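PDB 5A9D: solute carrier family 15 member 1 from Mus musculus, which cotransports small peptides with protons in the intestine and is represented here by its extracellular domain, which has an immunoglobulin-like fold. Local coordinates for residues A[7-12]-A[26-31]; A[13-18]-A[75-80]; A[69-74]-A[81-86]; A[17-22]-A[48-53]. One frame throughout, in Å; residues are numbered along the deposited sequence.

In the fold
From the N terminus, segment 7-12 comes first and meets 26-31 in interaction 1, closing a short loop of 13 residues between two sheets. Segment 13-18, inside that loop, makes the longest closure, to 75-80 in interaction 2, so interactions 1 and 2 cross. Interaction 4 begins on the same strand as interaction 2, with which it shares M17 and T18; its closure of 17-22 on 48-53 also crosses interaction 1. Interaction 3, the hairpin 69-74 with 81-86, follows interactions 1 and 4 in series and crosses interaction 2. Interactions 3 and 4 each pair two neighbouring strands within one sheet of the N-terminal sandwich, while 1 and 2 tie the two sheets together.

Interaction 1: A[7-12]-A[26-31]; sequences IKVLNI and VTLAQM
N11 holds its CG anti to the backbone N (chi1 -176°) and L28 holds its own anti to the carbonyl carbon (chi1 -73°), which turns the amide of one and a methyl of the other into the gap between the strands. N11 ND2 donates to L28 O at 3.0 Å, the acceptor lying in the amide plane of N11 while the donor stands above the carbonyl plane of L28. The same nitrogen also bonds N15 O, and N11 OD1 accepts from G13 N, so both ends of the amide are gripped and its rotation is fixed. An alanine here would lose all three bonds and would probably loosen the turn after strand 4-11 and its tie to L28. The strands belong to the two different sheets of an immunoglobulin-like sandwich; the axes of 7-11 and 26-28 come within 8.3 Å and are inclined by 31°. Between them L28 CD1 comes obliquely against V9 CG1 at 3.6 Å and also rests 3.5 Å from V9 O. Further on, the chain climbs back to the first strand, where M31 N makes a weak, strongly bent bond to N11 O at 2.9 Å. M31, its side chain bent at chi2, lays CE 3.3 Å from I12 O. Here I12 and M31 also pack on T104 and V168 of the second subunit, whose K180 bonds M31 O.

Interaction 2: A[13-18]-A[75-80]; sequences GNNNMT and VWNPSQ
N14 N donates to N77 OD1 at 3.1 Å, fairly straight at 160° but from above the plane of the N77 carbonyl group. Beside it N15 turns its OD1 to within 3.5 Å of N77 CB, the two amide planes 63° apart. Below these asparagines the fit is close. G13 N sits 3.7 Å from W76 CB. A side chain on G13 would run into N77 N. M17 fills the interior side: it runs out extended, bends at chi3 (78°), and lays SD 3.4 Å from W76 N and CE 3.3 Å from W76 O, the methyl also meeting V75 CB at 3.8 Å. M17 thus reaches out of the antiparallel sheet to the end of strand 69-76 in the other, a cross-sheet contact of the immunoglobulin-like sandwich. N77 CG lies between its backbone N and carbonyl carbon, which swings the amide toward N14; an alanine here would remove the acceptor for N14 N and would probably leave the 13-15 turn less firmly held. N77 leads into a turn with a cis peptide before P78 and a G1 beta bulge in which S79 and Q80 both face W76. W76 O accepts from Q80 N at 2.8 Å, and Q80 NE2 reaches back to P78 O, also at 2.8 Å. Q80 CB lies over one face of the W76 ring, toward its rim, and this ring stacks on H124 of the second subunit, while S79 OG is bonded to G57 O.

Interaction 3: A[69-74]-A[81-86]; sequences HRHTLL and YRVVKD
L73 is the bump on the inner face: with CG anti to its backbone N (chi1 177°), its CD1 drops into the hollow between Y81 CD2 at 3.8 Å and V83 CG2 at 3.9 Å. V83 forks around the neighbouring position too, its CG1 lying against H71 CD2 at 3.9 Å, so its two methyls divide between H71 and L73. On the other face V84 CG2 comes obliquely to L74 CD1 at 3.7 Å. Farther along, the CB atoms of R70 and D86 touch, and the D86 carboxylate folds over T72. T72 OG1 donates to the syn lone pair of D86 OD2 at 2.6 Å. R100 of the second subunit shares this spot, bonded to T72 OG1 and bridged to D86 OD1, and would probably stabilise the charged form of D86. R70 NE bonds Q6 OE1, and a water at the guanidinium edge, 3.1 Å from R70 NH1, links it to D86 O. The backbone ladder beneath is regular; T72 and V84 exchange both N-H to O bonds, each 2.8 Å. The two strands form an antiparallel beta hairpin, with 80-88 the outermost strand of the mixed sheet within this chain.

Interaction 4: A[17-22]-A[48-53]; sequences MTVHFP and INISSS
The face that carries V19 and I50 is the tight one. V19 CG1, anti to the backbone N (chi1 179°), meets I48 CG2 at 3.5 Å, and the same methyl lies over one face of the F21 ring toward its rim, 3.4 Å above the plane. I48 lies side by side with F21, CG1 to F21 CD1 4.0 Å, while V19 CG2 runs along I50 CG1. At the far end M17 CE closes on I50 CG2 at 3.5 Å, and M17 CG rests 3.3 Å from S52 OG, which also makes a weak bond to N15 OD1. Beneath lies a regular antiparallel ladder of hydrogen-bonded pairs T18-S51 and H20-N49. Its shortest rung, H20 N to N49 O, is 2.7 Å and almost straight at 177°.

The opposite face, with T18, H20, N49 and S51, is polar and partly open to solvent, and it is joined more loosely. H20 swings its ring along the strand so that N49 O and S51 OG lie at the ring edge, in its plane. Even so, the bond between H20 NE2 and S51 OG is weak at 3.4 Å, and either could be the donor. T18 CG2 lies over one face of this ring, near its rim, and S25 OG bonds H20 ND1, a bond that probably fixes the ring's rotation.

Within the antiparallel sheet these are the two central strands, with 24-28 beyond 17-21 and 58-60 beyond 49-52. Their apolar face packs on V9, L73 and V75 of the mixed sheet, and F21 stacks on F40 of strand 32-41.

Interaction 1: A[7-12]-A[26-31]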
loop_
_atom_site.group_PDB
_atom_site.type_symbol
_atom_site.label_atom_id
_atom_site.label_comp_id
_atom_site.label_asym_id
_atom_site.label_seq_id
_atom_site.Cartn_x
_atom_site.Cartn_y
_atom_site.Cartn_z
ATOM N N ILE A 7 -3.319 -13.390 -7.413
ATOM C CA ILE A 7 -1.935 -13.636 -7.011
ATOM C C ILE A 7 -1.060 -13.964 -8.225
ATOM O O ILE A 7 -1.351 -14.880 -8.983
ATOM C CB ILE A 7 -1.827 -14.779 -5.947
ATOM C CG1 ILE A 7 -2.796 -14.555 -4.763
ATOM C CG2 ILE A 7 -0.358 -14.958 -5.462
ATOM C CD1 ILE A 7 -3.053 -15.779 -3.829
ATOM N N LYS A 8 0.063 -13.267 -8.320
ATOM C CA LYS A 8 1.113 -13.481 -9.319
ATOM C C LYS A 8 2.307 -13.959 -8.505
ATOM O O LYS A 8 2.514 -13.480 -7.398
ATOM C CB LYS A 8 1.440 -12.150 -10.024
ATOM C CG LYS A 8 2.651 -12.142 -10.937
ATOM C CD LYS A 8 3.266 -10.777 -10.816
ATOM C CE LYS A 8 3.337 -10.044 -12.112
ATOM N NZ LYS A 8 3.557 -8.607 -11.866
ATOM N N VAL A 9 3.065 -14.913 -9.014
ATOM C CA VAL A 9 4.251 -15.397 -8.287
ATOM C C VAL A 9 5.490 -14.911 -9.027
ATOM O O VAL A 9 5.543 -15.020 -10.240
ATOM C CB VAL A 9 4.270 -16.934 -8.111
ATOM C CG1 VAL A 9 5.473 -17.388 -7.246
ATOM C CG2 VAL A 9 2.951 -17.434 -7.524
ATOM N N LEU A 10 6.472 -14.362 -8.295
ATOM C CA LEU A 10 7.728 -13.936 -8.877
ATOM C C LEU A 10 8.844 -14.590 -8.066
ATOM O O LEU A 10 9.000 -14.348 -6.865
ATOM C CB LEU A 10 7.828 -12.376 -8.928
ATOM C CG LEU A 10 9.203 -11.715 -9.193
ATOM C CD1 LEU A 10 9.772 -12.084 -10.565
ATOM C CD2 LEU A 10 9.113 -10.190 -9.106
ATOM N N ASN A 11 9.579 -15.464 -8.729
ATOM C CA ASN A 11 10.707 -16.181 -8.172
ATOM C C ASN A 11 11.950 -15.330 -8.350
ATOM O O ASN A 11 12.451 -15.193 -9.467
ATOM C CB ASN A 11 10.857 -17.533 -8.873
ATOM C CG ASN A 11 11.949 -18.383 -8.285
ATOM O OD1 ASN A 11 12.707 -17.950 -7.433
ATOM N ND2 ASN A 11 12.065 -19.606 -8.745
ATOM N N ILE A 12 12.454 -14.776 -7.240
ATOM C CA ILE A 12 13.631 -13.906 -7.202
ATOM C C ILE A 12 14.857 -14.599 -6.575
ATOM O O ILE A 12 15.842 -13.928 -6.264
ATOM C CB ILE A 12 13.316 -12.536 -6.539
ATOM C CG1 ILE A 12 12.853 -12.680 -5.065
ATOM C CG2 ILE A 12 12.302 -11.771 -7.365
ATOM C CD1 ILE A 12 12.745 -11.343 -4.307
ATOM N N VAL A 26 2.326 -24.392 -9.209
ATOM C CA VAL A 26 3.076 -23.643 -10.204
ATOM C C VAL A 26 4.549 -23.716 -9.864
ATOM O O VAL A 26 4.952 -23.311 -8.766
ATOM C CB VAL A 26 2.591 -22.175 -10.322
ATOM C CG1 VAL A 26 3.512 -21.372 -11.254
ATOM C CG2 VAL A 26 1.166 -22.137 -10.852
ATOM N N THR A 27 5.354 -24.246 -10.803
ATOM C CA THR A 27 6.807 -24.303 -10.637
ATOM C C THR A 27 7.423 -23.242 -11.555
ATOM O O THR A 27 7.168 -23.253 -12.764
ATOM C CB THR A 27 7.337 -25.695 -10.891
ATOM O OG1 THR A 27 6.700 -26.592 -9.993
ATOM C CG2 THR A 27 8.829 -25.787 -10.680
ATOM N N LEU A 28 8.246 -22.374 -10.984
ATOM C CA LEU A 28 8.913 -21.307 -11.716
ATOM C C LEU A 28 10.411 -21.462 -11.676
ATOM O O LEU A 28 10.992 -21.698 -10.608
ATOM C CB LEU A 28 8.576 -19.930 -11.041
ATOM C CG LEU A 28 7.197 -19.381 -11.222
ATOM C CD1 LEU A 28 7.044 -18.171 -10.359
ATOM C CD2 LEU A 28 6.966 -18.981 -12.696
ATOM N N ALA A 29 11.059 -21.181 -12.809
ATOM C CA ALA A 29 12.510 -21.106 -12.834
ATOM C C ALA A 29 12.937 -19.817 -12.056
ATOM O O ALA A 29 12.119 -18.923 -11.796
ATOM C CB ALA A 29 12.992 -21.029 -14.282
ATOM N N GLN A 30 14.205 -19.739 -11.686
ATOM C CA GLN A 30 14.785 -18.558 -11.035
ATOM C C GLN A 30 14.612 -17.336 -11.950
ATOM O O GLN A 30 14.650 -17.461 -13.179
ATOM C CB GLN A 30 16.290 -18.784 -10.796
ATOM C CG GLN A 30 17.111 -19.093 -12.071
ATOM C CD GLN A 30 17.256 -20.602 -12.330
ATOM O OE1 GLN A 30 16.321 -21.439 -12.135
ATOM N NE2 GLN A 30 18.446 -20.987 -12.799
ATOM N N MET A 31 14.414 -16.163 -11.350
ATOM C CA MET A 31 14.259 -14.897 -12.082
ATOM C C MET A 31 13.140 -14.959 -13.111
ATOM O O MET A 31 13.359 -14.622 -14.270
ATOM C CB MET A 31 15.601 -14.434 -12.699
ATOM C CG MET A 31 16.655 -14.104 -11.674
ATOM S SD MET A 31 16.152 -12.681 -10.658
ATOM C CE MET A 31 17.050 -13.035 -9.188
#

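Interaction 2: A[13-18]-A[75-80]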
loop_
_atom_site.group_PDB
_atom_site.type_symbol
_atom_site.label_atom_id
_atom_site.label_comp_id
_atom_site.label_asym_id
_atom_site.label_seq_id
_atom_site.Cartn_x
_atom_site.Cartn_y
_atom_site.Cartn_z
ATOM N N GLY A 13 14.783 -15.922 -6.411
ATOM C CA GLY A 13 15.886 -16.730 -5.882
ATOM C C GLY A 13 16.762 -17.262 -7.001
ATOM O O GLY A 13 16.638 -16.809 -8.138
ATOM N N ASN A 14 17.642 -18.222 -6.710
ATOM C CA ASN A 14 18.573 -18.801 -7.692
ATOM C C ASN A 14 18.237 -20.262 -8.121
ATOM O O ASN A 14 19.078 -20.943 -8.696
ATOM C CB ASN A 14 20.021 -18.708 -7.172
ATOM C CG ASN A 14 20.260 -19.441 -5.871
ATOM O OD1 ASN A 14 19.479 -20.316 -5.454
ATOM N ND2 ASN A 14 21.355 -19.095 -5.195
ATOM N N ASN A 15 17.022 -20.737 -7.820
ATOM C CA ASN A 15 16.643 -22.102 -8.192
ATOM C C ASN A 15 15.138 -22.199 -8.534
ATOM O O ASN A 15 14.397 -21.224 -8.395
ATOM C CB ASN A 15 17.059 -23.113 -7.071
ATOM C CG ASN A 15 16.282 -23.040 -5.758
ATOM O OD1 ASN A 15 15.452 -22.149 -5.503
ATOM N ND2 ASN A 15 16.562 -23.972 -4.865
ATOM N N ASN A 16 14.699 -23.393 -8.957
ATOM C CA ASN A 16 13.301 -23.674 -9.236
ATOM C C ASN A 16 12.515 -23.692 -7.934
ATOM O O ASN A 16 12.961 -24.284 -6.972
ATOM C CB ASN A 16 13.155 -25.040 -9.909
ATOM C CG ASN A 16 13.615 -25.090 -11.346
ATOM O OD1 ASN A 16 13.869 -24.071 -12.000
ATOM N ND2 ASN A 16 13.771 -26.288 -11.848
ATOM N N MET A 17 11.348 -23.039 -7.908
ATOM C CA MET A 17 10.501 -23.039 -6.729
ATOM C C MET A 17 9.096 -23.338 -7.126
ATOM O O MET A 17 8.683 -22.994 -8.235
ATOM C CB MET A 17 10.589 -21.706 -5.972
ATOM C CG MET A 17 11.901 -21.555 -5.256
ATOM S SD MET A 17 11.943 -20.077 -4.261
ATOM C CE MET A 17 10.968 -20.649 -2.855
ATOM N N THR A 18 8.356 -23.954 -6.218
ATOM C CA THR A 18 6.977 -24.335 -6.439
ATOM C C THR A 18 6.057 -23.700 -5.381
ATOM O O THR A 18 6.354 -23.728 -4.181
ATOM C CB THR A 18 6.836 -25.885 -6.407
ATOM O OG1 THR A 18 7.708 -26.482 -7.372
ATOM C CG2 THR A 18 5.426 -26.331 -6.661
ATOM N N VAL A 75 8.985 -15.100 -4.044
ATOM C CA VAL A 75 9.545 -16.343 -3.481
ATOM C C VAL A 75 11.061 -16.399 -3.770
ATOM O O VAL A 75 11.505 -15.935 -4.832
ATOM C CB VAL A 75 8.802 -17.653 -3.911
ATOM C CG1 VAL A 75 7.337 -17.648 -3.449
ATOM C CG2 VAL A 75 8.878 -17.895 -5.427
ATOM N N TRP A 76 11.846 -16.947 -2.839
ATOM C CA TRP A 76 13.295 -17.106 -2.990
ATOM C C TRP A 76 13.797 -18.257 -2.120
ATOM O O TRP A 76 13.080 -18.714 -1.229
ATOM C CB TRP A 76 14.089 -15.790 -2.771
ATOM C CG TRP A 76 14.022 -15.205 -1.389
ATOM C CD1 TRP A 76 14.983 -15.283 -0.425
ATOM C CD2 TRP A 76 12.990 -14.350 -0.860
ATOM N NE1 TRP A 76 14.610 -14.551 0.674
ATOM C CE2 TRP A 76 13.376 -13.993 0.448
ATOM C CE3 TRP A 76 11.756 -13.881 -1.358
ATOM C CZ2 TRP A 76 12.569 -13.215 1.283
ATOM C CZ3 TRP A 76 10.965 -13.091 -0.546
ATOM C CH2 TRP A 76 11.361 -12.779 0.769
ATOM N N ASN A 77 14.974 -18.774 -2.435
ATOM C CA ASN A 77 15.589 -19.898 -1.727
ATOM C C ASN A 77 16.153 -19.487 -0.344
ATOM O O ASN A 77 16.743 -18.402 -0.249
ATOM C CB ASN A 77 16.676 -20.523 -2.610
ATOM C CG ASN A 77 17.854 -19.611 -2.886
ATOM O OD1 ASN A 77 17.746 -18.600 -3.595
ATOM N ND2 ASN A 77 19.012 -19.952 -2.323
ATOM N N PRO A 78 15.992 -20.287 0.751
ATOM C CA PRO A 78 15.339 -21.603 0.879
ATOM C C PRO A 78 13.896 -21.525 1.412
ATOM O O PRO A 78 13.690 -21.468 2.624
ATOM C CB PRO A 78 16.252 -22.327 1.879
ATOM C CG PRO A 78 16.935 -21.212 2.691
ATOM C CD PRO A 78 16.570 -19.890 2.048
ATOM N N SER A 79 12.909 -21.574 0.513
ATOM C CA SER A 79 11.465 -21.508 0.808
ATOM C C SER A 79 11.056 -20.222 1.580
ATOM O O SER A 79 10.299 -20.273 2.557
ATOM C CB SER A 79 10.977 -22.784 1.493
ATOM O OG SER A 79 11.159 -23.896 0.627
ATOM N N GLN A 80 11.569 -19.067 1.121
ATOM C CA GLN A 80 11.255 -17.749 1.687
ATOM C C GLN A 80 10.202 -17.079 0.813
ATOM O O GLN A 80 10.107 -17.367 -0.369
ATOM C CB GLN A 80 12.509 -16.858 1.737
ATOM C CG GLN A 80 13.752 -17.459 2.383
ATOM C CD GLN A 80 13.491 -17.853 3.813
ATOM O OE1 GLN A 80 13.324 -17.001 4.697
ATOM N NE2 GLN A 80 13.385 -19.135 4.058
#

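Interaction 3: A[69-74]-A[81-86]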
loop_
_atom_site.group_PDB
_atom_site.type_symbol
_atom_site.label_atom_id
_atom_site.label_comp_id
_atom_site.label_asym_id
_atom_site.label_seq_id
_atom_site.Cartn_x
_atom_site.Cartn_y
_atom_site.Cartn_z
ATOM N N HIS A 69 -8.308 -7.618 -4.182
ATOM C CA HIS A 69 -6.966 -7.112 -4.430
ATOM C C HIS A 69 -6.044 -8.066 -5.152
ATOM O O HIS A 69 -6.217 -9.286 -5.071
ATOM C CB HIS A 69 -6.308 -6.675 -3.108
ATOM C CG HIS A 69 -6.997 -5.513 -2.461
ATOM N ND1 HIS A 69 -8.245 -5.654 -1.849
ATOM C CD2 HIS A 69 -6.590 -4.232 -2.333
ATOM C CE1 HIS A 69 -8.560 -4.450 -1.402
ATOM N NE2 HIS A 69 -7.592 -3.570 -1.663
ATOM N N ARG A 70 -5.056 -7.509 -5.852
ATOM C CA ARG A 70 -3.979 -8.234 -6.505
ATOM C C ARG A 70 -2.793 -8.246 -5.568
ATOM O O ARG A 70 -2.631 -7.348 -4.748
ATOM C CB ARG A 70 -3.523 -7.584 -7.808
ATOM C CG ARG A 70 -4.472 -7.719 -8.940
ATOM C CD ARG A 70 -3.943 -6.889 -10.065
ATOM N NE ARG A 70 -4.767 -7.043 -11.252
ATOM C CZ ARG A 70 -4.624 -6.320 -12.354
ATOM N NH1 ARG A 70 -3.653 -5.411 -12.442
ATOM N NH2 ARG A 70 -5.435 -6.509 -13.386
ATOM N N HIS A 71 -1.960 -9.266 -5.710
ATOM C CA HIS A 71 -0.786 -9.433 -4.889
ATOM C C HIS A 71 0.322 -10.039 -5.712
ATOM O O HIS A 71 0.060 -10.843 -6.605
ATOM C CB HIS A 71 -1.080 -10.405 -3.727
ATOM C CG HIS A 71 -2.312 -10.077 -2.931
ATOM N ND1 HIS A 71 -3.583 -10.405 -3.401
ATOM C CD2 HIS A 71 -2.430 -9.483 -1.719
ATOM C CE1 HIS A 71 -4.429 -9.954 -2.485
ATOM N NE2 HIS A 71 -3.783 -9.411 -1.446
ATOM N N THR A 72 1.571 -9.733 -5.347
ATOM C CA THR A 72 2.723 -10.410 -5.924
ATOM C C THR A 72 3.309 -11.222 -4.789
ATOM O O THR A 72 3.716 -10.652 -3.782
ATOM C CB THR A 72 3.748 -9.441 -6.523
ATOM O OG1 THR A 72 3.174 -8.920 -7.701
ATOM C CG2 THR A 72 5.092 -10.137 -6.907
ATOM N N LEU A 73 3.330 -12.547 -4.948
ATOM C CA LEU A 73 3.963 -13.428 -4.005
ATOM C C LEU A 73 5.434 -13.557 -4.435
ATOM O O LEU A 73 5.755 -14.226 -5.439
ATOM C CB LEU A 73 3.254 -14.800 -3.932
ATOM C CG LEU A 73 3.891 -15.864 -2.983
ATOM C CD1 LEU A 73 3.856 -15.426 -1.495
ATOM C CD2 LEU A 73 3.209 -17.221 -3.147
ATOM N N LEU A 74 6.327 -12.873 -3.708
ATOM C CA LEU A 74 7.755 -12.963 -3.996
ATOM C C LEU A 74 8.239 -14.232 -3.319
ATOM O O LEU A 74 7.868 -14.456 -2.175
ATOM C CB LEU A 74 8.544 -11.765 -3.426
ATOM C CG LEU A 74 8.313 -10.380 -4.022
ATOM C CD1 LEU A 74 9.117 -9.354 -3.250
ATOM C CD2 LEU A 74 8.754 -10.325 -5.485
ATOM N N TYR A 81 9.414 -16.199 1.391
ATOM C CA TYR A 81 8.392 -15.480 0.648
ATOM C C TYR A 81 8.101 -14.121 1.270
ATOM O O TYR A 81 8.447 -13.871 2.416
ATOM C CB TYR A 81 7.076 -16.306 0.523
ATOM C CG TYR A 81 6.271 -16.384 1.806
ATOM C CD1 TYR A 81 6.550 -17.356 2.770
ATOM C CD2 TYR A 81 5.262 -15.457 2.079
ATOM C CE1 TYR A 81 5.857 -17.393 3.984
ATOM C CE2 TYR A 81 4.573 -15.476 3.295
ATOM C CZ TYR A 81 4.849 -16.473 4.225
ATOM O OH TYR A 81 4.169 -16.537 5.412
ATOM N N ARG A 82 7.431 -13.269 0.498
ATOM C CA ARG A 82 6.889 -11.994 0.923
ATOM C C ARG A 82 5.684 -11.698 0.033
ATOM O O ARG A 82 5.787 -11.796 -1.195
ATOM C CB ARG A 82 7.901 -10.845 0.829
ATOM C CG ARG A 82 7.304 -9.542 1.427
ATOM C CD ARG A 82 8.102 -8.310 1.074
ATOM N NE ARG A 82 9.530 -8.514 1.331
ATOM C CZ ARG A 82 10.136 -8.245 2.481
ATOM N NH1 ARG A 82 9.451 -7.731 3.498
ATOM N NH2 ARG A 82 11.431 -8.500 2.629
ATOM N N VAL A 83 4.552 -11.344 0.655
ATOM C CA VAL A 83 3.343 -10.970 -0.071
ATOM C C VAL A 83 3.419 -9.464 -0.247
ATOM O O VAL A 83 3.542 -8.747 0.723
ATOM C CB VAL A 83 2.028 -11.411 0.617
ATOM C CG1 VAL A 83 0.797 -10.926 -0.163
ATOM C CG2 VAL A 83 1.988 -12.927 0.811
ATOM N N VAL A 84 3.378 -9.000 -1.500
ATOM C CA VAL A 84 3.423 -7.588 -1.884
ATOM C C VAL A 84 2.020 -7.220 -2.397
ATOM O O VAL A 84 1.442 -7.928 -3.214
ATOM C CB VAL A 84 4.538 -7.363 -2.963
ATOM C CG1 VAL A 84 4.470 -5.952 -3.573
ATOM C CG2 VAL A 84 5.920 -7.619 -2.365
ATOM N N LYS A 85 1.484 -6.125 -1.905
ATOM C CA LYS A 85 0.175 -5.594 -2.306
ATOM C C LYS A 85 0.277 -4.897 -3.660
ATOM O O LYS A 85 1.140 -4.035 -3.845
ATOM C CB LYS A 85 -0.313 -4.625 -1.228
ATOM C CG LYS A 85 -1.037 -5.348 -0.100
ATOM C CD LYS A 85 -1.341 -4.398 1.054
ATOM C CE LYS A 85 -2.271 -5.029 2.062
ATOM N NZ LYS A 85 -2.362 -4.206 3.294
ATOM N N ASP A 86 -0.563 -5.290 -4.621
ATOM C CA ASP A 86 -0.520 -4.743 -5.982
ATOM C C ASP A 86 -1.757 -3.909 -6.366
ATOM O O ASP A 86 -1.972 -3.623 -7.561
ATOM C CB ASP A 86 -0.333 -5.865 -7.021
ATOM C CG ASP A 86 1.018 -6.535 -7.148
ATOM O OD1 ASP A 86 1.930 -6.219 -6.342
ATOM O OD2 ASP A 86 1.156 -7.395 -8.034
HETATM O O HOH W 1 -1.305 -4.737 -10.484
#

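Interaction 4: A[17-22]-A[48-53]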
loop_
_atom_site.group_PDB
_atom_site.type_symbol
_atom_site.label_atom_id
_atom_site.label_comp_id
_atom_site.label_asym_id
_atom_site.label_seq_id
_atom_site.Cartn_x
_atom_site.Cartn_y
_atom_site.Cartn_z
ATOM N N MET A 17 11.348 -23.039 -7.908
ATOM C CA MET A 17 10.501 -23.039 -6.729
ATOM C C MET A 17 9.096 -23.338 -7.126
ATOM O O MET A 17 8.683 -22.994 -8.235
ATOM C CB MET A 17 10.589 -21.706 -5.972
ATOM C CG MET A 17 11.901 -21.555 -5.256
ATOM S SD MET A 17 11.943 -20.077 -4.261
ATOM C CE MET A 17 10.968 -20.649 -2.855
ATOM N N THR A 18 8.356 -23.954 -6.218
ATOM C CA THR A 18 6.977 -24.335 -6.439
ATOM C C THR A 18 6.057 -23.700 -5.381
ATOM O O THR A 18 6.354 -23.728 -4.181
ATOM C CB THR A 18 6.836 -25.885 -6.407
ATOM O OG1 THR A 18 7.708 -26.482 -7.372
ATOM C CG2 THR A 18 5.426 -26.331 -6.661
ATOM N N VAL A 19 4.926 -23.171 -5.838
ATOM C CA VAL A 19 3.874 -22.644 -4.976
ATOM C C VAL A 19 2.681 -23.546 -5.196
ATOM O O VAL A 19 2.197 -23.680 -6.332
ATOM C CB VAL A 19 3.537 -21.166 -5.285
ATOM C CG1 VAL A 19 2.419 -20.687 -4.358
ATOM C CG2 VAL A 19 4.778 -20.288 -5.115
ATOM N N HIS A 20 2.230 -24.184 -4.122
ATOM C CA HIS A 20 1.103 -25.106 -4.146
ATOM C C HIS A 20 -0.123 -24.382 -3.649
ATOM O O HIS A 20 -0.223 -24.041 -2.473
ATOM C CB HIS A 20 1.360 -26.366 -3.282
ATOM C CG HIS A 20 2.619 -27.103 -3.616
ATOM N ND1 HIS A 20 2.606 -28.198 -4.461
ATOM C CD2 HIS A 20 3.886 -26.900 -3.177
ATOM C CE1 HIS A 20 3.857 -28.625 -4.515
ATOM N NE2 HIS A 20 4.664 -27.878 -3.751
ATOM N N PHE A 21 -1.026 -24.100 -4.566
ATOM C CA PHE A 21 -2.281 -23.444 -4.277
ATOM C C PHE A 21 -3.309 -24.569 -4.221
ATOM O O PHE A 21 -3.041 -25.640 -4.773
ATOM C CB PHE A 21 -2.649 -22.491 -5.422
ATOM C CG PHE A 21 -1.749 -21.298 -5.601
ATOM C CD1 PHE A 21 -1.906 -20.161 -4.801
ATOM C CD2 PHE A 21 -0.794 -21.271 -6.621
ATOM C CE1 PHE A 21 -1.109 -19.023 -5.006
ATOM C CE2 PHE A 21 0.013 -20.150 -6.814
ATOM C CZ PHE A 21 -0.169 -19.021 -6.019
ATOM N N PRO A 22 -4.487 -24.408 -3.602
ATOM C CA PRO A 22 -5.444 -25.535 -3.601
ATOM C C PRO A 22 -5.902 -25.877 -5.028
ATOM O O PRO A 22 -6.329 -25.007 -5.791
ATOM C CB PRO A 22 -6.574 -25.049 -2.677
ATOM C CG PRO A 22 -5.947 -23.930 -1.864
ATOM C CD PRO A 22 -5.020 -23.258 -2.853
ATOM N N ILE A 48 -1.406 -22.182 1.450
ATOM C CA ILE A 48 -0.479 -22.042 0.338
ATOM C C ILE A 48 0.862 -22.525 0.843
ATOM O O ILE A 48 1.354 -22.009 1.847
ATOM C CB ILE A 48 -0.425 -20.588 -0.231
ATOM C CG1 ILE A 48 -1.807 -20.132 -0.757
ATOM C CG2 ILE A 48 0.630 -20.486 -1.353
ATOM C CD1 ILE A 48 -1.924 -18.615 -1.035
ATOM N N ASN A 49 1.437 -23.529 0.174
ATOM C CA ASN A 49 2.733 -24.106 0.530
ATOM C C ASN A 49 3.735 -23.751 -0.534
ATOM O O ASN A 49 3.394 -23.703 -1.711
ATOM C CB ASN A 49 2.654 -25.641 0.685
ATOM C CG ASN A 49 1.520 -26.106 1.551
ATOM O OD1 ASN A 49 1.388 -25.722 2.725
ATOM N ND2 ASN A 49 0.651 -26.919 0.970
ATOM N N ILE A 50 4.974 -23.502 -0.123
ATOM C CA ILE A 50 6.079 -23.136 -1.002
ATOM C C ILE A 50 7.216 -24.093 -0.737
ATOM O O ILE A 50 7.557 -24.365 0.421
ATOM C CB ILE A 50 6.500 -21.659 -0.768
ATOM C CG1 ILE A 50 5.343 -20.679 -1.061
ATOM C CG2 ILE A 50 7.752 -21.296 -1.565
ATOM C CD1 ILE A 50 5.556 -19.320 -0.468
ATOM N N SER A 51 7.797 -24.619 -1.813
ATOM C CA SER A 51 8.928 -25.529 -1.736
ATOM C C SER A 51 9.999 -25.168 -2.762
ATOM O O SER A 51 9.728 -24.416 -3.705
ATOM C CB SER A 51 8.460 -26.972 -1.901
ATOM O OG SER A 51 7.922 -27.247 -3.185
ATOM N N SER A 52 11.213 -25.715 -2.571
ATOM C CA SER A 52 12.365 -25.538 -3.451
ATOM C C SER A 52 12.856 -26.882 -3.910
ATOM O O SER A 52 12.807 -27.857 -3.149
ATOM C CB SER A 52 13.501 -24.831 -2.719
ATOM O OG SER A 52 13.589 -23.464 -3.086
ATOM N N SER A 53 13.381 -26.930 -5.145
ATOM C CA SER A 53 13.974 -28.129 -5.718
ATOM C C SER A 53 15.176 -28.577 -4.849
ATOM O O SER A 53 15.960 -27.732 -4.402
ATOM C CB SER A 53 14.409 -27.868 -7.157
ATOM O OG SER A 53 15.089 -26.631 -7.282
#